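PDB 3PGB: amine oxidase from Emericella nidulans, which oxidises amines, probably primary ones, with a copper(II) ion and a topaquinone cofactor derived from one of its own tyrosines. Local coordinates for the interface of chains A and B. Residues are numbered along the deposited sequence; one frame, centred on the assembly and turned at random. Chains: chain A/B, Putative uncharacterized protein.

Contact 1: the interface of chains A and B. Residues chain A 416, 767, 770, 773; chain B 737, 739, 746, 749.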
ATOM      1  N   LEU A 416     -19.191 -14.835  -0.542  1.00 19.28           N
ATOM      2  CA  LEU A 416     -20.397 -14.149  -0.993  1.00 19.10           C
ATOM      3  C   LEU A 416     -20.085 -13.501  -2.330  1.00 19.00           C
ATOM      4  O   LEU A 416     -19.251 -12.598  -2.415  1.00 18.83           O
ATOM      5  CB  LEU A 416     -20.863 -13.098   0.014  1.00 19.21           C
ATOM      6  CG  LEU A 416     -21.327 -13.608   1.384  1.00 19.56           C
ATOM      7  CD1 LEU A 416     -21.998 -12.483   2.153  1.00 19.80           C
ATOM      8  CD2 LEU A 416     -22.283 -14.794   1.263  1.00 20.39           C
ATOM      9  N   GLU A 767     -27.489  -9.821  -4.970  1.00 29.96           N
ATOM     10  CA  GLU A 767     -28.126 -10.468  -3.821  1.00 30.04           C
ATOM     11  C   GLU A 767     -28.989 -11.678  -4.192  1.00 30.10           C
ATOM     12  O   GLU A 767     -29.128 -12.601  -3.392  1.00 30.21           O
ATOM     13  CB  GLU A 767     -28.971  -9.452  -3.047  1.00 30.15           C
ATOM     14  N   LEU A 770     -27.126 -14.816  -3.820  1.00 29.93           N
ATOM     15  CA  LEU A 770     -26.892 -15.160  -2.421  1.00 29.86           C
ATOM     16  C   LEU A 770     -27.852 -16.238  -1.914  1.00 29.81           C
ATOM     17  O   LEU A 770     -27.477 -17.033  -1.055  1.00 30.07           O
ATOM     18  CB  LEU A 770     -26.967 -13.919  -1.524  1.00 29.83           C
ATOM     19  CG  LEU A 770     -25.693 -13.073  -1.407  1.00 29.67           C
ATOM     20  CD1 LEU A 770     -25.014 -12.805  -2.757  1.00 28.38           C
ATOM     21  CD2 LEU A 770     -26.028 -11.770  -0.696  1.00 29.32           C
ATOM     22  N   TYR A 773     -26.627 -19.763  -1.801  1.00 30.63           N
ATOM     23  CA  TYR A 773     -25.557 -20.107  -0.870  1.00 30.94           C
ATOM     24  C   TYR A 773     -25.938 -21.413  -0.182  1.00 31.60           C
ATOM     25  O   TYR A 773     -27.024 -21.517   0.400  1.00 31.73           O
ATOM     26  CB  TYR A 773     -25.353 -18.993   0.169  1.00 30.68           C
ATOM     27  CG  TYR A 773     -24.048 -19.084   0.939  1.00 29.77           C
ATOM     28  CD1 TYR A 773     -23.962 -19.796   2.131  1.00 28.49           C
ATOM     29  CD2 TYR A 773     -22.901 -18.441   0.475  1.00 28.88           C
ATOM     30  CE1 TYR A 773     -22.766 -19.872   2.836  1.00 27.74           C
ATOM     31  CE2 TYR A 773     -21.705 -18.513   1.173  1.00 27.67           C
ATOM     32  CZ  TYR A 773     -21.643 -19.228   2.347  1.00 27.30           C
ATOM     33  OH  TYR A 773     -20.452 -19.299   3.029  1.00 27.08           O
TER
ATOM     34  N   VAL B 737     -24.651  -6.954   3.406  1.00 19.32           N
ATOM     35  CA  VAL B 737     -25.560  -8.090   3.308  1.00 19.86           C
ATOM     36  C   VAL B 737     -25.289  -9.118   4.404  1.00 20.29           C
ATOM     37  O   VAL B 737     -24.176  -9.197   4.920  1.00 20.18           O
ATOM     38  CB  VAL B 737     -25.438  -8.760   1.921  1.00 19.77           C
ATOM     39  CG1 VAL B 737     -24.128  -9.515   1.802  1.00 19.79           C
ATOM     40  CG2 VAL B 737     -26.600  -9.673   1.678  1.00 20.16           C
ATOM     41  N   VAL B 739     -26.245 -13.282   4.856  1.00 22.54           N
ATOM     42  CA  VAL B 739     -26.872 -14.542   4.463  1.00 22.95           C
ATOM     43  C   VAL B 739     -26.855 -15.524   5.625  1.00 23.53           C
ATOM     44  O   VAL B 739     -25.786 -15.872   6.123  1.00 23.37           O
ATOM     45  CB  VAL B 739     -26.141 -15.201   3.285  1.00 23.00           C
ATOM     46  CG1 VAL B 739     -26.947 -16.397   2.781  1.00 22.79           C
ATOM     47  CG2 VAL B 739     -25.889 -14.193   2.166  1.00 22.56           C
ATOM     48  N   ALA B 746     -29.847 -21.119   1.582  1.00 29.62           N
ATOM     49  CA  ALA B 746     -29.985 -19.888   2.364  1.00 29.42           C
ATOM     50  C   ALA B 746     -31.416 -19.750   2.865  1.00 29.38           C
ATOM     51  O   ALA B 746     -32.361 -19.799   2.068  1.00 29.37           O
ATOM     52  CB  ALA B 746     -29.612 -18.684   1.521  1.00 29.31           C
ATOM     53  N   VAL B 749     -31.870 -13.739   3.414  1.00 26.87           N
ATOM     54  CA  VAL B 749     -30.896 -12.807   2.838  1.00 26.54           C
ATOM     55  C   VAL B 749     -31.313 -11.376   3.165  1.00 26.21           C
ATOM     56  O   VAL B 749     -32.218 -10.830   2.539  1.00 25.98           O
ATOM     57  CB  VAL B 749     -30.787 -12.943   1.310  1.00 26.44           C
ATOM     58  CG1 VAL B 749     -29.738 -11.979   0.775  1.00 26.50           C
ATOM     59  CG2 VAL B 749     -30.454 -14.368   0.920  1.00 26.59           C
TER
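A:Leu770 lies against three valines of chain B, B:Val737, B:Val739 and B:Val749, and forms the core of an apolar patch in the dimer of this copper amine oxidase. Its CD2 methyl meets CG2 of B:Val737 tip to tip at 3.2 Å, a tight fit. From CG the leucine crosses B:Val739 obliquely, 3.7 Å from that valine's CG2. CD2 also comes within 4.0 Å of CG1 of B:Val749, which flanks the leucine next to B:Val739.

A:Leu416 approaches the same valines from another direction. Its CD1 reaches head-on toward CG1 of B:Val737 at 3.7 Å. CD2 runs past B:Val739 the opposite way, 3.8 Å from CG2, so that one methyl touches both leucines. The other branch of B:Val739, CG1, opposite the backbone N at chi1 -172°, is turned toward CB of A:Tyr773.

Further out, backbone elements set these groups in place. A:Leu770 closes the short helix 767-770, which begins at A:Glu767, and A:Tyr773 follows in the loop. B:Val737 and B:Val739 project from strand 736-742, while B:Val749 belongs to the neighbouring strand 748-750. In this patch the close backbone pair is not a hydrogen bond: the N-H of B:Ala746 is aimed away from the carbonyl of A:Tyr773. The methyl CB of B:Ala746 instead rests 3.7 Å from the carbonyl O of A:Leu770.

Contact 2: the interface of chains A and B. Residues chain A 337, 449, 451, 471, 735; chain B 323, 327-328.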
ATOM      1  N   ARG A 337     -10.966 -13.325 -19.452  1.00 15.53           N
ATOM      2  CA  ARG A 337      -9.830 -13.328 -20.390  1.00 15.33           C
ATOM      3  C   ARG A 337      -8.647 -14.158 -19.880  1.00 14.95           C
ATOM      4  O   ARG A 337      -7.493 -13.752 -19.978  1.00 15.23           O
ATOM      5  CB  ARG A 337      -9.380 -11.901 -20.688  1.00 15.32           C
ATOM      6  CG  ARG A 337     -10.446 -11.037 -21.353  1.00 15.66           C
ATOM      7  CD  ARG A 337      -9.855  -9.706 -21.807  1.00 15.86           C
ATOM      8  NE  ARG A 337      -9.052  -9.115 -20.743  1.00 15.63           N
ATOM      9  CZ  ARG A 337      -8.057  -8.250 -20.912  1.00 15.19           C
ATOM     10  NH1 ARG A 337      -7.702  -7.821 -22.115  1.00 14.53           N
ATOM     11  NH2 ARG A 337      -7.406  -7.812 -19.845  1.00 16.12           N
ATOM     12  N   GLU A 449     -10.199 -10.899 -13.324  1.00 13.95           N
ATOM     13  CA  GLU A 449      -9.535  -9.683 -13.766  1.00 14.00           C
ATOM     14  C   GLU A 449     -10.171  -8.471 -13.083  1.00 14.04           C
ATOM     15  O   GLU A 449     -11.343  -8.497 -12.700  1.00 13.97           O
ATOM     16  CB  GLU A 449      -9.641  -9.527 -15.278  1.00 13.94           C
ATOM     17  CG  GLU A 449      -8.683 -10.385 -16.060  1.00 13.93           C
ATOM     18  CD  GLU A 449      -8.534  -9.884 -17.479  1.00 14.11           C
ATOM     19  OE1 GLU A 449      -9.575  -9.610 -18.108  1.00 14.73           O
ATOM     20  OE2 GLU A 449      -7.389  -9.742 -17.958  1.00 12.59           O
ATOM     21  N   ASP A 451      -9.941  -4.052 -13.468  1.00 15.18           N
ATOM     22  CA  ASP A 451      -9.386  -2.823 -14.026  1.00 15.39           C
ATOM     23  C   ASP A 451      -9.141  -1.851 -12.882  1.00 15.53           C
ATOM     24  O   ASP A 451     -10.084  -1.295 -12.332  1.00 15.28           O
ATOM     25  CB  ASP A 451     -10.349  -2.218 -15.045  1.00 15.49           C
ATOM     26  CG  ASP A 451      -9.787  -0.984 -15.734  1.00 15.69           C
ATOM     27  OD1 ASP A 451     -10.486  -0.427 -16.602  1.00 17.52           O
ATOM     28  OD2 ASP A 451      -8.659  -0.565 -15.425  1.00 15.35           O
ATOM     29  N   VAL A 471      -4.867  -3.453 -16.017  1.00 15.60           N
ATOM     30  CA  VAL A 471      -5.724  -4.617 -15.854  1.00 15.48           C
ATOM     31  C   VAL A 471      -4.897  -5.752 -15.259  1.00 15.32           C
ATOM     32  O   VAL A 471      -3.878  -6.144 -15.836  1.00 15.45           O
ATOM     33  CB  VAL A 471      -6.345  -5.055 -17.191  1.00 15.47           C
ATOM     34  CG1 VAL A 471      -7.291  -6.228 -16.970  1.00 15.58           C
ATOM     35  CG2 VAL A 471      -7.079  -3.890 -17.837  1.00 14.99           C
ATOM     36  N   ASN A 735      -4.417  -2.694 -24.814  1.00 16.53           N
ATOM     37  CA  ASN A 735      -5.340  -1.852 -24.049  1.00 16.69           C
ATOM     38  C   ASN A 735      -4.688  -0.555 -23.555  1.00 17.08           C
ATOM     39  O   ASN A 735      -4.665  -0.249 -22.365  1.00 16.79           O
ATOM     40  CB  ASN A 735      -5.963  -2.665 -22.919  1.00 16.43           C
ATOM     41  CG  ASN A 735      -6.763  -3.841 -23.447  1.00 15.86           C
ATOM     42  OD1 ASN A 735      -6.278  -4.969 -23.476  1.00 15.10           O
ATOM     43  ND2 ASN A 735      -7.975  -3.570 -23.918  1.00 14.14           N
TER
ATOM     44  N   ASP B 323      -5.957 -10.695 -25.104  1.00 18.25           N
ATOM     45  CA  ASP B 323      -5.866  -9.300 -24.661  1.00 18.52           C
ATOM     46  C   ASP B 323      -6.679  -8.352 -25.538  1.00 18.97           C
ATOM     47  O   ASP B 323      -7.036  -7.263 -25.091  1.00 19.09           O
ATOM     48  CB  ASP B 323      -4.407  -8.830 -24.568  1.00 18.55           C
ATOM     49  CG  ASP B 323      -4.249  -7.561 -23.727  1.00 18.56           C
ATOM     50  OD1 ASP B 323      -4.862  -7.470 -22.642  1.00 19.47           O
ATOM     51  OD2 ASP B 323      -3.509  -6.653 -24.147  1.00 18.21           O
ATOM     52  N   PRO B 327     -11.305  -5.734 -21.473  1.00 19.57           N
ATOM     53  CA  PRO B 327     -11.121  -5.981 -20.055  1.00 19.53           C
ATOM     54  C   PRO B 327     -12.324  -5.496 -19.253  1.00 19.51           C
ATOM     55  O   PRO B 327     -13.146  -4.744 -19.778  1.00 19.41           O
ATOM     56  CB  PRO B 327      -9.887  -5.150 -19.715  1.00 19.51           C
ATOM     57  CG  PRO B 327      -9.872  -4.072 -20.731  1.00 19.26           C
ATOM     58  CD  PRO B 327     -10.383  -4.700 -21.972  1.00 19.48           C
ATOM     59  N   PRO B 328     -12.430  -5.919 -17.983  1.00 19.61           N
ATOM     60  CA  PRO B 328     -13.513  -5.437 -17.146  1.00 19.61           C
ATOM     61  C   PRO B 328     -13.576  -3.922 -17.125  1.00 19.56           C
ATOM     62  O   PRO B 328     -12.556  -3.250 -17.313  1.00 19.45           O
ATOM     63  CB  PRO B 328     -13.151  -5.974 -15.759  1.00 19.61           C
ATOM     64  CG  PRO B 328     -12.392  -7.189 -16.029  1.00 19.62           C
ATOM     65  CD  PRO B 328     -11.590  -6.894 -17.265  1.00 19.79           C
TER
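The guanidinium of A:Arg337 meets the carboxylate of B:Asp323 at an angle, their planes turned 39° apart, in a salt-bridged, proline-packed part of the two-fold subunit interface of the copper amine oxidase dimer. NH1 makes a salt bridge to OD1 at 2.9 Å, but approaches from above the carboxylate plane and the bond is bent. Within its own subunit the arginine takes A:Glu449 side-on: NE goes straight onto the syn lone pair of OE1 at 2.7 Å, and NH2 reaches OE2 at 2.7 Å in a more bent and tilted bond. The bend in the arginine chain at chi3 (-47°) turns the guanidinium toward both acids, and the double grip should fix its rotation.

One face of that guanidinium is covered toward its rim by B:Pro327, whose CB lies 3.6 Å above the plane. The same CB touches CG2 of A:Val471, whose side chain crosses the proline ring at about a right angle. B:Pro328 continues the row: its CG packs 3.7 Å from CB of A:Glu449, again nearly perpendicular. OD1 of A:Asn735 sits 2.9 Å from the carbonyl O of B:Asp323, where neither atom can donate, and this contact is doubtful as modelled.

In the fold, the two prolines lead directly into strand 329-331 of chain B. They lie across strand 446-451 and the start of strand 471-479 of chain A, while A:Asn735 comes just before strand 736-742.

Contact 3: the interface of chains A and B. Residues chain A 732-735; chain B 315, 319, 323-324.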
ATOM      1  N   GLU A 732       3.314  -4.285 -24.162  1.00 16.88           N
ATOM      2  CA  GLU A 732       2.861  -5.251 -25.150  1.00 17.09           C
ATOM      3  C   GLU A 732       1.343  -5.370 -25.187  1.00 16.83           C
ATOM      4  O   GLU A 732       0.794  -6.009 -26.083  1.00 16.91           O
ATOM      5  CB  GLU A 732       3.529  -6.608 -24.921  1.00 17.51           C
ATOM      6  CG  GLU A 732       2.954  -7.438 -23.789  1.00 18.72           C
ATOM      7  CD  GLU A 732       3.863  -8.597 -23.384  1.00 20.42           C
ATOM      8  OE1 GLU A 732       5.100  -8.518 -23.583  1.00 21.22           O
ATOM      9  OE2 GLU A 732       3.329  -9.593 -22.861  1.00 21.25           O
ATOM     10  N   THR A 733       0.661  -4.730 -24.242  1.00 16.63           N
ATOM     11  CA  THR A 733      -0.803  -4.722 -24.239  1.00 16.27           C
ATOM     12  C   THR A 733      -1.393  -3.829 -25.343  1.00 16.25           C
ATOM     13  O   THR A 733      -0.850  -2.763 -25.666  1.00 15.55           O
ATOM     14  CB  THR A 733      -1.371  -4.288 -22.868  1.00 16.26           C
ATOM     15  OG1 THR A 733      -2.772  -4.585 -22.819  1.00 16.71           O
ATOM     16  CG2 THR A 733      -1.150  -2.801 -22.617  1.00 15.60           C
ATOM     17  N   VAL A 734      -2.505  -4.293 -25.917  1.00 16.28           N
ATOM     18  CA  VAL A 734      -3.310  -3.494 -26.845  1.00 16.29           C
ATOM     19  C   VAL A 734      -4.179  -2.469 -26.102  1.00 16.45           C
ATOM     20  O   VAL A 734      -4.613  -1.471 -26.686  1.00 16.59           O
ATOM     21  CB  VAL A 734      -4.226  -4.384 -27.746  1.00 16.38           C
ATOM     22  CG1 VAL A 734      -3.385  -5.296 -28.653  1.00 15.83           C
ATOM     23  CG2 VAL A 734      -5.203  -5.204 -26.911  1.00 15.92           C
ATOM     24  N   ASN A 735      -4.417  -2.694 -24.814  1.00 16.53           N
ATOM     25  CA  ASN A 735      -5.340  -1.852 -24.049  1.00 16.69           C
ATOM     26  C   ASN A 735      -4.688  -0.555 -23.555  1.00 17.08           C
ATOM     27  O   ASN A 735      -4.665  -0.249 -22.365  1.00 16.79           O
ATOM     28  CB  ASN A 735      -5.963  -2.665 -22.919  1.00 16.43           C
ATOM     29  CG  ASN A 735      -6.763  -3.841 -23.447  1.00 15.86           C
ATOM     30  OD1 ASN A 735      -6.278  -4.969 -23.476  1.00 15.10           O
ATOM     31  ND2 ASN A 735      -7.975  -3.570 -23.918  1.00 14.14           N
TER
ATOM     32  N   GLN B 315       2.598   0.621 -28.342  1.00 20.12           N
ATOM     33  CA  GLN B 315       2.538  -0.820 -28.115  1.00 19.85           C
ATOM     34  C   GLN B 315       3.737  -1.509 -28.764  1.00 19.69           C
ATOM     35  O   GLN B 315       4.103  -1.186 -29.888  1.00 19.92           O
ATOM     36  CB  GLN B 315       1.237  -1.396 -28.679  1.00 19.80           C
ATOM     37  CG  GLN B 315       0.968  -2.858 -28.311  1.00 19.50           C
ATOM     38  CD  GLN B 315       1.809  -3.845 -29.103  1.00 19.05           C
ATOM     39  OE1 GLN B 315       2.192  -3.582 -30.242  1.00 18.59           O
ATOM     40  NE2 GLN B 315       2.100  -4.988 -28.496  1.00 18.88           N
ATOM     41  N   VAL B 319       1.526  -9.529 -28.388  1.00 18.98           N
ATOM     42  CA  VAL B 319       0.241  -9.316 -27.752  1.00 18.89           C
ATOM     43  C   VAL B 319      -0.145 -10.623 -27.063  1.00 18.85           C
ATOM     44  O   VAL B 319      -0.129 -11.672 -27.699  1.00 18.89           O
ATOM     45  CB  VAL B 319      -0.851  -8.924 -28.759  1.00 18.84           C
ATOM     46  CG1 VAL B 319      -2.161  -8.680 -28.034  1.00 18.42           C
ATOM     47  CG2 VAL B 319      -0.429  -7.686 -29.550  1.00 19.07           C
ATOM     48  N   ASP B 323      -5.957 -10.695 -25.104  1.00 18.25           N
ATOM     49  CA  ASP B 323      -5.866  -9.300 -24.661  1.00 18.52           C
ATOM     50  C   ASP B 323      -6.679  -8.352 -25.538  1.00 18.97           C
ATOM     51  O   ASP B 323      -7.036  -7.263 -25.091  1.00 19.09           O
ATOM     52  CB  ASP B 323      -4.407  -8.830 -24.568  1.00 18.55           C
ATOM     53  CG  ASP B 323      -4.249  -7.561 -23.727  1.00 18.56           C
ATOM     54  OD1 ASP B 323      -4.862  -7.470 -22.642  1.00 19.47           O
ATOM     55  OD2 ASP B 323      -3.509  -6.653 -24.147  1.00 18.21           O
ATOM     56  N   ARG B 324      -6.985  -8.761 -26.770  1.00 19.47           N
ATOM     57  CA  ARG B 324      -7.810  -7.943 -27.658  1.00 20.15           C
ATOM     58  C   ARG B 324      -9.278  -7.903 -27.239  1.00 20.14           C
ATOM     59  O   ARG B 324     -10.019  -7.039 -27.699  1.00 20.31           O
ATOM     60  CB  ARG B 324      -7.689  -8.399 -29.119  1.00 20.55           C
ATOM     61  CG  ARG B 324      -6.304  -8.156 -29.723  1.00 22.16           C
ATOM     62  CD  ARG B 324      -6.099  -8.935 -31.020  1.00 24.83           C
ATOM     63  NE  ARG B 324      -4.682  -9.050 -31.377  1.00 26.81           N
ATOM     64  CZ  ARG B 324      -3.967  -8.096 -31.981  1.00 28.82           C
ATOM     65  NH1 ARG B 324      -4.523  -6.928 -32.307  1.00 29.31           N
ATOM     66  NH2 ARG B 324      -2.679  -8.308 -32.257  1.00 29.42           N
TER
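With chi1 at -167°, A:Thr733 turns its hydroxyl OG1 to the side opposite its own backbone N, toward the carboxylate of B:Asp323; the aspartate in turn has CG swung away from its backbone N (chi1 -163°), which carries OD2 across to chain A. This is a loop-to-loop contact of the copper amine oxidase dimer, and on the chain A side it includes a small serine/threonine turn, in which the N-H of A:Asn735 bonds back to OG1 of A:Thr733 at 3.2 Å.

OD2 accepts twice. The threonine hydroxyl reaches its syn lone pair at 2.6 Å, the two side chains crossing at about a right angle. The backbone N-H of A:Val734 arrives nearly along the C-O axis, 3.1 Å from N to OD2. Since OG1 both donates to the aspartate and accepts from the turn, it may couple the loop conformation to the intersubunit bond.

A:Val734 packs against B:Val319 and the backbone of B:Arg324. Its CG1 lies 3.7 Å from CG1 of B:Val319, crossing it roughly perpendicularly, and CG2 faces the arginine, 3.9 Å from its CA.

On the far side of the threonine, B:Gln315 brings its side-chain amide to the backbone. NE2 donates to the carbonyl O of A:Glu732 at 2.9 Å; the acceptor lies close to the amide plane, while the donor sits well above the plane of the carbonyl.

Contact 4: the interface of chains A and B. Residues chain A 330-333; chain B 327-329.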
ATOM      1  N   MET A 330     -18.266  -3.299 -11.068  1.00 19.50           N
ATOM      2  CA  MET A 330     -17.333  -3.800 -12.070  1.00 19.44           C
ATOM      3  C   MET A 330     -18.052  -4.889 -12.848  1.00 19.09           C
ATOM      4  O   MET A 330     -18.671  -5.766 -12.252  1.00 18.96           O
ATOM      5  CB  MET A 330     -16.072  -4.353 -11.389  1.00 19.48           C
ATOM      6  CG  MET A 330     -14.899  -4.669 -12.324  1.00 20.11           C
ATOM      7  SD  MET A 330     -14.052  -3.232 -13.031  1.00 22.36           S
ATOM      8  CE  MET A 330     -12.826  -2.857 -11.783  1.00 20.57           C
ATOM      9  N   ILE A 331     -17.996  -4.803 -14.175  1.00 18.77           N
ATOM     10  CA  ILE A 331     -18.568  -5.830 -15.049  1.00 18.71           C
ATOM     11  C   ILE A 331     -17.511  -6.295 -16.061  1.00 18.49           C
ATOM     12  O   ILE A 331     -16.507  -5.608 -16.271  1.00 18.41           O
ATOM     13  CB  ILE A 331     -19.881  -5.341 -15.748  1.00 18.78           C
ATOM     14  CG1 ILE A 331     -19.628  -4.175 -16.711  1.00 18.85           C
ATOM     15  CG2 ILE A 331     -20.909  -4.921 -14.706  1.00 18.89           C
ATOM     16  CD1 ILE A 331     -19.551  -4.585 -18.143  1.00 19.63           C
ATOM     17  N   ALA A 332     -17.722  -7.469 -16.655  1.00 18.10           N
ATOM     18  CA  ALA A 332     -16.758  -8.054 -17.591  1.00 17.89           C
ATOM     19  C   ALA A 332     -17.428  -8.279 -18.943  1.00 17.93           C
ATOM     20  O   ALA A 332     -17.894  -9.378 -19.222  1.00 17.74           O
ATOM     21  CB  ALA A 332     -16.213  -9.364 -17.042  1.00 17.59           C
ATOM     22  N   PRO A 333     -17.467  -7.235 -19.792  1.00 18.21           N
ATOM     23  CA  PRO A 333     -18.184  -7.275 -21.072  1.00 18.25           C
ATOM     24  C   PRO A 333     -17.845  -8.469 -21.957  1.00 18.07           C
ATOM     25  O   PRO A 333     -18.743  -9.026 -22.586  1.00 18.24           O
ATOM     26  CB  PRO A 333     -17.750  -5.983 -21.766  1.00 18.47           C
ATOM     27  CG  PRO A 333     -17.338  -5.078 -20.669  1.00 18.83           C
ATOM     28  CD  PRO A 333     -16.782  -5.946 -19.592  1.00 18.36           C
TER
ATOM     29  N   PRO B 327     -11.305  -5.734 -21.473  1.00 19.57           N
ATOM     30  CA  PRO B 327     -11.121  -5.981 -20.055  1.00 19.53           C
ATOM     31  C   PRO B 327     -12.324  -5.496 -19.253  1.00 19.51           C
ATOM     32  O   PRO B 327     -13.146  -4.744 -19.778  1.00 19.41           O
ATOM     33  CB  PRO B 327      -9.887  -5.150 -19.715  1.00 19.51           C
ATOM     34  CG  PRO B 327      -9.872  -4.072 -20.731  1.00 19.26           C
ATOM     35  CD  PRO B 327     -10.383  -4.700 -21.972  1.00 19.48           C
ATOM     36  N   PRO B 328     -12.430  -5.919 -17.983  1.00 19.61           N
ATOM     37  CA  PRO B 328     -13.513  -5.437 -17.146  1.00 19.61           C
ATOM     38  C   PRO B 328     -13.576  -3.922 -17.125  1.00 19.56           C
ATOM     39  O   PRO B 328     -12.556  -3.250 -17.313  1.00 19.45           O
ATOM     40  CB  PRO B 328     -13.151  -5.974 -15.759  1.00 19.61           C
ATOM     41  CG  PRO B 328     -12.392  -7.189 -16.029  1.00 19.62           C
ATOM     42  CD  PRO B 328     -11.590  -6.894 -17.265  1.00 19.79           C
ATOM     43  N   VAL B 329     -14.776  -3.399 -16.914  1.00 19.44           N
ATOM     44  CA  VAL B 329     -14.983  -1.965 -16.923  1.00 19.54           C
ATOM     45  C   VAL B 329     -15.927  -1.601 -15.785  1.00 19.46           C
ATOM     46  O   VAL B 329     -16.959  -2.249 -15.589  1.00 19.46           O
ATOM     47  CB  VAL B 329     -15.518  -1.475 -18.303  1.00 19.64           C
ATOM     48  CG1 VAL B 329     -16.975  -1.887 -18.518  1.00 19.36           C
ATOM     49  CG2 VAL B 329     -15.355   0.027 -18.432  1.00 19.95           C
TER
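A:Ile331 and B:Val329 pair as an antiparallel beta bridge, joining the short 329-331 strands of the two subunits of this copper amine oxidase. Both backbone bonds connect the same two residues: B:Val329 N donates to A:Ile331 O at 2.9 Å, and A:Ile331 N to B:Val329 O at 3.1 Å.

From CB of A:Ile331 the longer branch starts in the crowded position between backbone N and carbonyl carbon (chi1 65°). That turn places CG1 over the bonded backbone, 3.5 Å from the carbonyl O of B:Val329. One atom on, CD1 at the tip reaches CG1 of the valine at 3.7 Å. The two side chains lie side by side and point the same way, as expected for partners in a hydrogen-bonded pair, and they shield one flank of the bridge.

The valine's CG1 also meets CG of A:Pro333, 3.9 Å away, with the ring crossing it at about a right angle. A:Met330 works the opposite flank. Its chain folds at chi2 and chi3, and the thioether sulfur SD of A:Met330 comes 3.7 Å from C, the backbone carbonyl carbon, of B:Val329. The same sulfur lies 4.0 Å from CB of B:Pro328.

Contacts 2, 3 and 4 form one continuous strip. Between C-alpha centres, contact 2 lies about 7 Å from contact 4, sharing B:Pro327 and B:Pro328, and 10 Å from contact 3, sharing A:Asn735 and B:Asp323. Contact 1 stands apart, about 23, 28 and 37 Å from contacts 4, 2 and 3. Strand 736-742 supplies its B:Val737 and B:Val739; the same strand in the other subunit follows A:Asn735. Two-fold symmetry repeats every contact, so these segments probably hold the subunits together. The centres lie 26 to 41 Å from A:Asp403 of chain A, making a direct part in that active site unlikely.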